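Local coordinates for protein probable zinc protease (Pseudomonas aeruginosa, PDB 4NNZ) that forms one subunit of a heterodimeric zinc protease and, as a member of the peptidase M16 family, probably takes part in metal-dependent peptide hydrolysis, at residues R282-S285 against R286-G290; Q327-A330 against G331-Q335; A347-E350 against R351-Q355; K404-R407 against T408-P412. All coordinates share one frame; numbering follows the deposited sequence.

Contact 1 (R282-S285 against R286-G290); sequences RLAS and RLERG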
loop_
_atom_site.group_PDB
_atom_site.type_symbol
_atom_site.label_atom_id
_atom_site.label_comp_id
_atom_site.label_asym_id
_atom_site.label_seq_id
_atom_site.Cartn_x
_atom_site.Cartn_y
_atom_site.Cartn_z
ATOM N N ARG A 282 4.529 -21.445 -27.503
ATOM C CA ARG A 282 3.705 -22.464 -26.895
ATOM C C ARG A 282 2.246 -22.148 -26.746
ATOM O O ARG A 282 1.420 -22.970 -27.040
ATOM C CB ARG A 282 4.247 -22.780 -25.525
ATOM C CG ARG A 282 5.134 -23.970 -25.494
ATOM C CD ARG A 282 6.561 -23.617 -25.205
ATOM N NE ARG A 282 7.055 -24.496 -24.181
ATOM C CZ ARG A 282 7.579 -25.679 -24.415
ATOM N NH1 ARG A 282 7.717 -26.100 -25.646
ATOM N NH2 ARG A 282 7.990 -26.415 -23.421
ATOM N N LEU A 283 1.934 -20.967 -26.280
ATOM C CA LEU A 283 0.564 -20.647 -26.064
ATOM C C LEU A 283 -0.215 -20.637 -27.343
ATOM O O LEU A 283 -1.334 -21.081 -27.368
ATOM C CB LEU A 283 0.435 -19.315 -25.364
ATOM C CG LEU A 283 0.900 -19.263 -23.932
ATOM C CD1 LEU A 283 0.741 -17.861 -23.403
ATOM C CD2 LEU A 283 0.098 -20.243 -23.130
ATOM N N ALA A 284 0.356 -20.090 -28.395
ATOM C CA ALA A 284 -0.353 -20.068 -29.646
ATOM C C ALA A 284 -0.591 -21.429 -30.246
ATOM O O ALA A 284 -1.688 -21.753 -30.630
ATOM C CB ALA A 284 0.388 -19.198 -30.632
ATOM N N SER A 285 0.461 -22.202 -30.376
ATOM C CA SER A 285 0.326 -23.493 -30.962
ATOM C C SER A 285 -0.521 -24.394 -30.134
ATOM O O SER A 285 -1.397 -25.055 -30.628
ATOM C CB SER A 285 1.682 -24.108 -31.023
ATOM O OG SER A 285 2.549 -23.326 -30.286
ATOM N N ARG A 286 -0.189 -24.487 -28.872
ATOM C CA ARG A 286 -0.944 -25.299 -27.974
ATOM C C ARG A 286 -2.350 -24.884 -27.562
ATOM O O ARG A 286 -3.204 -25.724 -27.481
ATOM C CB ARG A 286 -0.094 -25.650 -26.793
ATOM C CG ARG A 286 1.230 -26.185 -27.222
ATOM C CD ARG A 286 2.002 -26.700 -26.047
ATOM N NE ARG A 286 3.271 -27.229 -26.467
ATOM C CZ ARG A 286 4.123 -27.839 -25.677
ATOM N NH1 ARG A 286 3.840 -28.006 -24.417
ATOM N NH2 ARG A 286 5.254 -28.281 -26.164
ATOM N N LEU A 287 -2.578 -23.622 -27.221
ATOM C CA LEU A 287 -3.877 -23.227 -26.700
ATOM C C LEU A 287 -4.798 -22.502 -27.640
ATOM O O LEU A 287 -5.974 -22.710 -27.627
ATOM C CB LEU A 287 -3.708 -22.418 -25.439
ATOM C CG LEU A 287 -2.992 -23.177 -24.362
ATOM C CD1 LEU A 287 -3.026 -22.391 -23.079
ATOM C CD2 LEU A 287 -3.632 -24.523 -24.167
ATOM N N GLU A 288 -4.248 -21.590 -28.413
ATOM C CA GLU A 288 -4.955 -20.935 -29.498
ATOM C C GLU A 288 -5.296 -21.822 -30.678
ATOM O O GLU A 288 -6.381 -21.803 -31.211
ATOM C CB GLU A 288 -4.138 -19.784 -29.988
ATOM C CG GLU A 288 -4.972 -18.689 -30.544
ATOM C CD GLU A 288 -4.144 -17.586 -31.135
ATOM O OE1 GLU A 288 -3.235 -17.078 -30.463
ATOM O OE2 GLU A 288 -4.415 -17.220 -32.281
ATOM N N ARG A 289 -4.293 -22.511 -31.152
ATOM C CA ARG A 289 -4.485 -23.512 -32.145
ATOM C C ARG A 289 -4.439 -24.754 -31.322
ATOM O O ARG A 289 -4.154 -24.684 -30.178
ATOM C CB ARG A 289 -3.357 -23.456 -33.148
ATOM C CG ARG A 289 -3.216 -22.095 -33.765
ATOM C CD ARG A 289 -2.392 -22.102 -35.024
ATOM N NE ARG A 289 -1.061 -22.628 -34.817
ATOM C CZ ARG A 289 -0.058 -21.923 -34.345
ATOM N NH1 ARG A 289 -0.251 -20.673 -34.026
ATOM N NH2 ARG A 289 1.128 -22.464 -34.215
ATOM N N GLY A 290 -4.784 -25.897 -31.860
ATOM C CA GLY A 290 -4.425 -27.147 -31.235
ATOM C C GLY A 290 -5.248 -27.529 -30.035
ATOM O O GLY A 290 -5.069 -28.568 -29.473
#

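Contact 2 (Q327-A330 against G331-Q335); sequences QVEA and GLWKQ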
loop_
_atom_site.group_PDB
_atom_site.type_symbol
_atom_site.label_atom_id
_atom_site.label_comp_id
_atom_site.label_asym_id
_atom_site.label_seq_id
_atom_site.Cartn_x
_atom_site.Cartn_y
_atom_site.Cartn_z
ATOM N N GLN A 327 -11.622 -23.025 -17.429
ATOM C CA GLN A 327 -10.883 -23.811 -18.377
ATOM C C GLN A 327 -9.609 -23.169 -18.864
ATOM O O GLN A 327 -8.638 -23.841 -19.083
ATOM C CB GLN A 327 -11.766 -24.145 -19.535
ATOM C CG GLN A 327 -12.749 -25.226 -19.198
ATOM C CD GLN A 327 -13.916 -25.288 -20.133
ATOM O OE1 GLN A 327 -14.250 -24.336 -20.788
ATOM N NE2 GLN A 327 -14.539 -26.419 -20.183
ATOM N N VAL A 328 -9.619 -21.873 -19.052
ATOM C CA VAL A 328 -8.434 -21.216 -19.515
ATOM C C VAL A 328 -7.366 -21.401 -18.482
ATOM O O VAL A 328 -6.257 -21.746 -18.780
ATOM C CB VAL A 328 -8.688 -19.727 -19.729
ATOM C CG1 VAL A 328 -7.410 -18.984 -19.997
ATOM C CG2 VAL A 328 -9.665 -19.507 -20.850
ATOM N N GLU A 329 -7.732 -21.183 -17.250
ATOM C CA GLU A 329 -6.788 -21.262 -16.183
ATOM C C GLU A 329 -6.209 -22.646 -16.063
ATOM O O GLU A 329 -5.053 -22.813 -15.799
ATOM C CB GLU A 329 -7.465 -20.852 -14.907
ATOM C CG GLU A 329 -6.599 -20.984 -13.700
ATOM C CD GLU A 329 -7.370 -20.937 -12.427
ATOM O OE1 GLU A 329 -8.556 -20.653 -12.449
ATOM O OE2 GLU A 329 -6.786 -21.196 -11.391
ATOM N N ALA A 330 -7.042 -23.641 -16.267
ATOM C CA ALA A 330 -6.608 -25.007 -16.266
ATOM C C ALA A 330 -5.632 -25.274 -17.364
ATOM O O ALA A 330 -4.695 -25.996 -17.186
ATOM C CB ALA A 330 -7.785 -25.917 -16.404
ATOM N N GLY A 331 -5.890 -24.712 -18.523
ATOM C CA GLY A 331 -4.980 -24.786 -19.627
ATOM C C GLY A 331 -3.649 -24.101 -19.451
ATOM O O GLY A 331 -2.653 -24.615 -19.856
ATOM N N LEU A 332 -3.635 -22.923 -18.877
ATOM C CA LEU A 332 -2.403 -22.255 -18.587
ATOM C C LEU A 332 -1.548 -22.989 -17.584
ATOM O O LEU A 332 -0.361 -23.049 -17.739
ATOM C CB LEU A 332 -2.672 -20.843 -18.120
ATOM C CG LEU A 332 -3.215 -19.943 -19.210
ATOM C CD1 LEU A 332 -3.853 -18.708 -18.654
ATOM C CD2 LEU A 332 -2.175 -19.567 -20.228
ATOM N N TRP A 333 -2.144 -23.541 -16.551
ATOM C CA TRP A 333 -1.387 -24.267 -15.564
ATOM C C TRP A 333 -0.742 -25.467 -16.206
ATOM O O TRP A 333 0.352 -25.812 -15.885
ATOM C CB TRP A 333 -2.248 -24.663 -14.382
ATOM C CG TRP A 333 -2.269 -23.685 -13.262
ATOM C CD1 TRP A 333 -3.335 -23.017 -12.821
ATOM C CD2 TRP A 333 -1.186 -23.284 -12.436
ATOM N NE1 TRP A 333 -3.007 -22.222 -11.795
ATOM C CE2 TRP A 333 -1.683 -22.371 -11.533
ATOM C CE3 TRP A 333 0.155 -23.616 -12.375
ATOM C CZ2 TRP A 333 -0.900 -21.781 -10.589
ATOM C CZ3 TRP A 333 0.922 -23.028 -11.447
ATOM C CH2 TRP A 333 0.404 -22.126 -10.561
ATOM N N LYS A 334 -1.420 -26.078 -17.147
ATOM C CA LYS A 334 -0.884 -27.221 -17.821
ATOM C C LYS A 334 0.375 -26.875 -18.556
ATOM O O LYS A 334 1.331 -27.588 -18.509
ATOM C CB LYS A 334 -1.891 -27.715 -18.828
ATOM C CG LYS A 334 -2.226 -29.171 -18.697
ATOM C CD LYS A 334 -2.918 -29.689 -19.936
ATOM C CE LYS A 334 -1.945 -30.278 -20.942
ATOM N NZ LYS A 334 -2.348 -31.619 -21.429
ATOM N N GLN A 335 0.356 -25.774 -19.256
ATOM C CA GLN A 335 1.528 -25.286 -19.920
ATOM C C GLN A 335 2.638 -24.887 -18.989
ATOM O O GLN A 335 3.766 -25.106 -19.278
ATOM C CB GLN A 335 1.148 -24.151 -20.836
ATOM C CG GLN A 335 0.125 -24.571 -21.853
ATOM C CD GLN A 335 0.546 -25.803 -22.606
ATOM O OE1 GLN A 335 1.691 -25.934 -22.969
ATOM N NE2 GLN A 335 -0.374 -26.710 -22.831
#

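Contact 3 (A347-E350 against R351-Q355); sequences AEIE and RVRAQ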
loop_
_atom_site.group_PDB
_atom_site.type_symbol
_atom_site.label_atom_id
_atom_site.label_comp_id
_atom_site.label_asym_id
_atom_site.label_seq_id
_atom_site.Cartn_x
_atom_site.Cartn_y
_atom_site.Cartn_z
ATOM N N ALA A 347 17.018 -26.456 -29.008
ATOM C CA ALA A 347 16.502 -26.139 -30.299
ATOM C C ALA A 347 15.395 -25.161 -30.135
ATOM O O ALA A 347 15.304 -24.235 -30.891
ATOM C CB ALA A 347 16.007 -27.379 -30.988
ATOM N N GLU A 348 14.508 -25.391 -29.185
ATOM C CA GLU A 348 13.483 -24.404 -28.896
ATOM C C GLU A 348 14.015 -23.119 -28.319
ATOM O O GLU A 348 13.575 -22.073 -28.683
ATOM C CB GLU A 348 12.418 -24.965 -27.970
ATOM C CG GLU A 348 11.134 -24.166 -27.935
ATOM C CD GLU A 348 10.070 -24.797 -27.061
ATOM O OE1 GLU A 348 10.428 -25.340 -26.020
ATOM O OE2 GLU A 348 8.880 -24.762 -27.409
ATOM N N ILE A 349 14.925 -23.210 -27.371
ATOM C CA ILE A 349 15.417 -22.030 -26.699
ATOM C C ILE A 349 16.154 -21.109 -27.619
ATOM O O ILE A 349 16.050 -19.915 -27.498
ATOM C CB ILE A 349 16.356 -22.388 -25.550
ATOM C CG1 ILE A 349 15.600 -23.151 -24.500
ATOM C CG2 ILE A 349 16.938 -21.151 -24.887
ATOM C CD1 ILE A 349 16.408 -23.440 -23.268
ATOM N N GLU A 350 16.981 -21.673 -28.467
ATOM C CA GLU A 350 17.759 -20.862 -29.348
ATOM C C GLU A 350 16.930 -20.096 -30.327
ATOM O O GLU A 350 17.220 -18.961 -30.588
ATOM C CB GLU A 350 18.782 -21.690 -30.071
ATOM C CG GLU A 350 20.146 -21.561 -29.460
ATOM C CD GLU A 350 20.756 -20.207 -29.693
ATOM O OE1 GLU A 350 20.637 -19.694 -30.813
ATOM O OE2 GLU A 350 21.364 -19.666 -28.759
ATOM N N ARG A 351 15.908 -20.717 -30.880
ATOM C CA ARG A 351 15.072 -20.030 -31.833
ATOM C C ARG A 351 14.447 -18.882 -31.127
ATOM O O ARG A 351 14.327 -17.809 -31.657
ATOM C CB ARG A 351 13.983 -20.963 -32.335
ATOM C CG ARG A 351 12.791 -20.293 -32.972
ATOM C CD ARG A 351 11.644 -21.258 -33.154
ATOM N NE ARG A 351 10.848 -21.384 -31.944
ATOM C CZ ARG A 351 9.626 -20.895 -31.787
ATOM N NH1 ARG A 351 9.376 -19.615 -32.008
ATOM N NH2 ARG A 351 8.652 -21.695 -31.411
ATOM N N VAL A 352 13.971 -19.154 -29.935
ATOM C CA VAL A 352 13.364 -18.149 -29.106
ATOM C C VAL A 352 14.328 -17.089 -28.611
ATOM O O VAL A 352 13.974 -15.954 -28.530
ATOM C CB VAL A 352 12.542 -18.825 -28.006
ATOM C CG1 VAL A 352 12.262 -17.921 -26.830
ATOM C CG2 VAL A 352 11.255 -19.337 -28.595
ATOM N N ARG A 353 15.517 -17.484 -28.226
ATOM C CA ARG A 353 16.505 -16.531 -27.792
ATOM C C ARG A 353 16.960 -15.623 -28.889
ATOM O O ARG A 353 17.227 -14.463 -28.676
ATOM C CB ARG A 353 17.706 -17.229 -27.208
ATOM C CG ARG A 353 18.597 -16.326 -26.398
ATOM C CD ARG A 353 19.930 -16.970 -26.145
ATOM N NE ARG A 353 19.781 -18.378 -25.862
ATOM C CZ ARG A 353 20.702 -19.120 -25.294
ATOM N NH1 ARG A 353 21.835 -18.587 -24.946
ATOM N NH2 ARG A 353 20.488 -20.388 -25.085
ATOM N N ALA A 354 17.132 -16.183 -30.066
ATOM C CA ALA A 354 17.707 -15.440 -31.152
ATOM C C ALA A 354 16.834 -14.305 -31.557
ATOM O O ALA A 354 17.284 -13.229 -31.820
ATOM C CB ALA A 354 17.938 -16.354 -32.318
ATOM N N GLN A 355 15.562 -14.584 -31.648
ATOM C CA GLN A 355 14.602 -13.582 -32.018
ATOM C C GLN A 355 14.459 -12.473 -31.014
ATOM O O GLN A 355 14.170 -11.359 -31.366
ATOM C CB GLN A 355 13.286 -14.186 -32.480
ATOM C CG GLN A 355 13.162 -14.069 -33.990
ATOM C CD GLN A 355 12.014 -14.828 -34.596
ATOM O OE1 GLN A 355 10.937 -14.885 -34.047
ATOM N NE2 GLN A 355 12.246 -15.399 -35.752
#

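Contact 4 (K404-R407 against T408-P412); sequences KAAR and TYFTP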
loop_
_atom_site.group_PDB
_atom_site.type_symbol
_atom_site.label_atom_id
_atom_site.label_comp_id
_atom_site.label_asym_id
_atom_site.label_seq_id
_atom_site.Cartn_x
_atom_site.Cartn_y
_atom_site.Cartn_z
ATOM N N LYS A 404 14.335 -24.829 -13.712
ATOM C CA LYS A 404 14.464 -24.449 -12.334
ATOM C C LYS A 404 13.696 -23.214 -11.965
ATOM O O LYS A 404 13.092 -23.181 -10.944
ATOM C CB LYS A 404 15.924 -24.242 -12.024
ATOM C CG LYS A 404 16.289 -24.325 -10.570
ATOM C CD LYS A 404 17.644 -23.693 -10.327
ATOM C CE LYS A 404 17.505 -22.357 -9.637
ATOM N NZ LYS A 404 16.820 -21.352 -10.485
ATOM N N ALA A 405 13.730 -22.189 -12.784
ATOM C CA ALA A 405 12.972 -20.991 -12.495
ATOM C C ALA A 405 11.489 -21.247 -12.482
ATOM O O ALA A 405 10.793 -20.708 -11.665
ATOM C CB ALA A 405 13.309 -19.886 -13.468
ATOM N N ALA A 406 11.015 -22.063 -13.406
ATOM C CA ALA A 406 9.606 -22.398 -13.482
ATOM C C ALA A 406 9.112 -23.138 -12.283
ATOM O O ALA A 406 8.014 -22.950 -11.867
ATOM C CB ALA A 406 9.317 -23.194 -14.721
ATOM N N ARG A 407 9.921 -24.036 -11.772
ATOM C CA ARG A 407 9.551 -24.759 -10.594
ATOM C C ARG A 407 9.458 -23.872 -9.405
ATOM O O ARG A 407 8.660 -24.086 -8.534
ATOM C CB ARG A 407 10.555 -25.832 -10.288
ATOM C CG ARG A 407 10.480 -27.045 -11.167
ATOM C CD ARG A 407 11.773 -27.801 -11.040
ATOM N NE ARG A 407 11.816 -28.460 -9.757
ATOM C CZ ARG A 407 10.990 -29.436 -9.427
ATOM N NH1 ARG A 407 10.089 -29.851 -10.312
ATOM N NH2 ARG A 407 11.062 -30.000 -8.227
ATOM N N THR A 408 10.392 -22.956 -9.322
ATOM C CA THR A 408 10.456 -22.033 -8.243
ATOM C C THR A 408 9.324 -21.050 -8.215
ATOM O O THR A 408 8.749 -20.823 -7.198
ATOM C CB THR A 408 11.799 -21.313 -8.283
ATOM O OG1 THR A 408 12.827 -22.288 -8.313
ATOM C CG2 THR A 408 12.011 -20.475 -7.093
ATOM N N TYR A 409 9.020 -20.447 -9.342
ATOM C CA TYR A 409 8.129 -19.314 -9.341
ATOM C C TYR A 409 6.682 -19.506 -9.710
ATOM O O TYR A 409 5.857 -18.759 -9.274
ATOM C CB TYR A 409 8.750 -18.175 -10.099
ATOM C CG TYR A 409 10.002 -17.710 -9.451
ATOM C CD1 TYR A 409 9.966 -17.009 -8.283
ATOM C CD2 TYR A 409 11.219 -17.994 -9.991
ATOM C CE1 TYR A 409 11.113 -16.593 -7.674
ATOM C CE2 TYR A 409 12.367 -17.582 -9.393
ATOM C CZ TYR A 409 12.306 -16.883 -8.238
ATOM O OH TYR A 409 13.448 -16.484 -7.640
ATOM N N PHE A 410 6.383 -20.503 -10.497
ATOM C CA PHE A 410 5.025 -20.696 -10.885
ATOM C C PHE A 410 4.292 -21.535 -9.879
ATOM O O PHE A 410 3.771 -22.548 -10.187
ATOM C CB PHE A 410 4.963 -21.286 -12.277
ATOM C CG PHE A 410 5.560 -20.403 -13.317
ATOM C CD1 PHE A 410 5.474 -19.049 -13.190
ATOM C CD2 PHE A 410 6.210 -20.919 -14.394
ATOM C CE1 PHE A 410 6.023 -18.217 -14.109
ATOM C CE2 PHE A 410 6.763 -20.091 -15.328
ATOM C CZ PHE A 410 6.669 -18.735 -15.183
ATOM N N THR A 411 4.220 -21.046 -8.669
ATOM C CA THR A 411 3.561 -21.711 -7.600
ATOM C C THR A 411 2.325 -20.940 -7.239
ATOM O O THR A 411 2.291 -19.760 -7.408
ATOM C CB THR A 411 4.467 -21.762 -6.389
ATOM O OG1 THR A 411 4.583 -20.470 -5.832
ATOM C CG2 THR A 411 5.801 -22.204 -6.771
ATOM N N PRO A 412 1.314 -21.585 -6.717
ATOM C CA PRO A 412 0.095 -20.882 -6.378
ATOM C C PRO A 412 0.320 -19.892 -5.291
ATOM O O PRO A 412 -0.409 -18.973 -5.186
ATOM C CB PRO A 412 -0.816 -21.981 -5.921
ATOM C CG PRO A 412 -0.388 -23.137 -6.687
ATOM C CD PRO A 412 1.069 -23.010 -6.897
#

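Contact 1 (R282-S285 against R286-G290)
Arg286 sits one helical turn beyond Arg282, and the two side chains run side by side in the same direction. With its CG anti to the carbonyl carbon (chi1 -50°) and the chain extended to NE, Arg286 lays a face of its guanidinium against Arg282 CG. The guanidinium planes are 41° apart, and Arg282 NH1 approaches Arg286 NH2 to 3.3 Å. Nearby carboxylates probably offset this like charge: Glu348 makes a salt bridge with Arg282 NH1, and Asp338 with Arg286 NH1. Leu287 follows, its CD1 3.8 Å from Leu283 CD2. Leu283 O is gripped twice, by Leu287 N at 2.8 Å from above the carbonyl plane and by Glu288 N at 3.1 Å within it, so the helix widens into a pi-type turn. Glu288 also rests its CB 3.2 Å from Ala284 O. Arg289 N continues the wider spacing with a 2.8 Å bond to Ala284 O. Its side chain, bent at chi3, folds back so that a guanidinium face lies over Ser285 CA, while NH2 bonds Tyr279 O and the group makes a cation-pi contact with the Tyr279 ring. Arg289 is the first residue to leave helical geometry, and Gly290 follows with a positive phi (76°). The leucine pair points inward, with Leu283 and Leu287 both touching Leu332 of helix 325-341 and reaching Ala297 and Val294, respectively, of strand 294-301.

Contact 2 (Q327-A330 against G331-Q335)
Trp333 and Glu329, four residues apart on one helix, lie side by side and point the same way. The indole leaves the backbone with CB 3.6 Å from Glu329 O, and the same carbonyl oxygen accompanies the next atoms, approaching the ring obliquely and coming within 3.4 Å of Trp333 CD1. A chi1 of -91°, turned away from the usual staggered value, sets this five-membered side of the indole beside the glutamate chain. CD1 then meets the aliphatic part of its neighbour, 3.9 Å from Glu329 CG. One atom further on, NE1 has Glu329 OE2 in the ring plane at its edge, but 3.9 Å away; the contact there is packing, with the carboxylate and indole planes 46° apart. Glu329 OE2 makes a salt bridge with Arg235 NH1, on strand 233-240. The benzene end of Trp333 reaches beyond the helix to Pro412. On another side of the same turn, Val328 CG1 meets Leu332 CD1 at 3.8 Å, the two side chains of an i to i+4 pair lying side by side. Backbone bonds of that same spacing, such as Leu332 N to Val328 O at 2.9 Å, keep the turns regular. Leu332 and Val328 face strands 246-253 and 309-317, an arrangement of an amphipathic helix packed on a beta sheet, in keeping with the alpha+beta fold of M16 domains.

Contact 3 (A347-E350 against R351-Q355)
Glu350 and Arg353 meet across one turn, the carboxylate arriving over a face of the guanidinium. Glu350 OE2 stands 3.5 Å above the centre of that plane and 3.5 Å from Arg353 NE, and the two flat groups are turned 47° against each other. The salt bridge therefore rests on charge alone, since no N-H of the arginine is directed at the oxygen. Bends in both chains create this crossing: Glu350 folds at chi2 (-70°), and Arg353 at chi3. The edge of the same guanidinium is occupied by Ile349 CG2, 3.6 Å from Arg353 NH2, while NH1 has a weak hydrogen bond to Lys395 O. Arg351 leaves the helix in another direction. Its CB lies 3.8 Å from Ala347 O, and a face of its guanidinium rests on Val352 CG2. Glu348 OE2 is 5.0 Å from Arg351 NH2, too far for contact, though their opposite charges may attract weakly; the salt bridge of this carboxylate is with Arg282. Underneath, the backbone bond from Val352 N to Glu348 O measures 3.2 Å. Ile349 turns to helix 399-409 and Val352 to helix 262-276, leaving Glu350 on the exposed side: an amphipathic helix with an i to i+3 acid-arginine pair near its start.

Contact 4 (K404-R407 against T408-P412)
A chi1 of -54° places Thr408 OG1 beside its own backbone N, from where both atoms can reach Lys404 O. The hydroxyl donates at 2.8 Å and Thr408 N at 3.2 Å to Lys404 O, from opposite faces of the carbonyl plane, so this oxygen is doubly gripped and the threonine is fixed in rotation. That setting sends Thr408 CG2 the other way, over the centre of the Tyr409 ring. Tyr409 and Phe410 share a first torsion near -60°, with CG anti to the carbonyl carbon, which folds each ring back along the preceding turn. Tyr409 CD2 comes 3.2 Å from Ala405 O, an oblique approach, while Phe410 CD2 packs 3.9 Å from Ala406 CB. The last helical bond here, Phe410 N to Ala406 O at 3.2 Å, comes from above the carbonyl plane, at the point where Phe410 leaves helical geometry. Thr411 CG2 lies 3.9 Å from Arg407 O as the chain departs. The Phe410 ring is held among Phe251, Phe311, Leu336 and Ile271, between sheet and helices. Phe410 itself is the centre of an inverse gamma turn, with a weak bond from Thr411 N to Tyr409 O; the whole is a helix C-terminus that swings through this turn toward strand 415-422.

The four contacts follow one another along the chain: contacts 2 and 3 lie inside helices 325-341 and 346-364, while contacts 1 and 4 run over the C-terminal ends of helices 282-288 and 399-409. They belong to the half built on the five-stranded mixed sheet. Contacts 1 and 2 have centres 11 Å apart and interlock through leucines. Contacts 2 and 4, centres 15 Å apart, meet where the indole of Trp333 lies against Phe410 O. Contact 3 joins contact 1 by the Glu348 to Arg282 salt bridge, but does not touch contacts 2 and 4. Side chains of these local turns thus tie neighbouring helices together, those of contacts 1, 2 and 4 also touching the sheet and contact 3 packing on other helices.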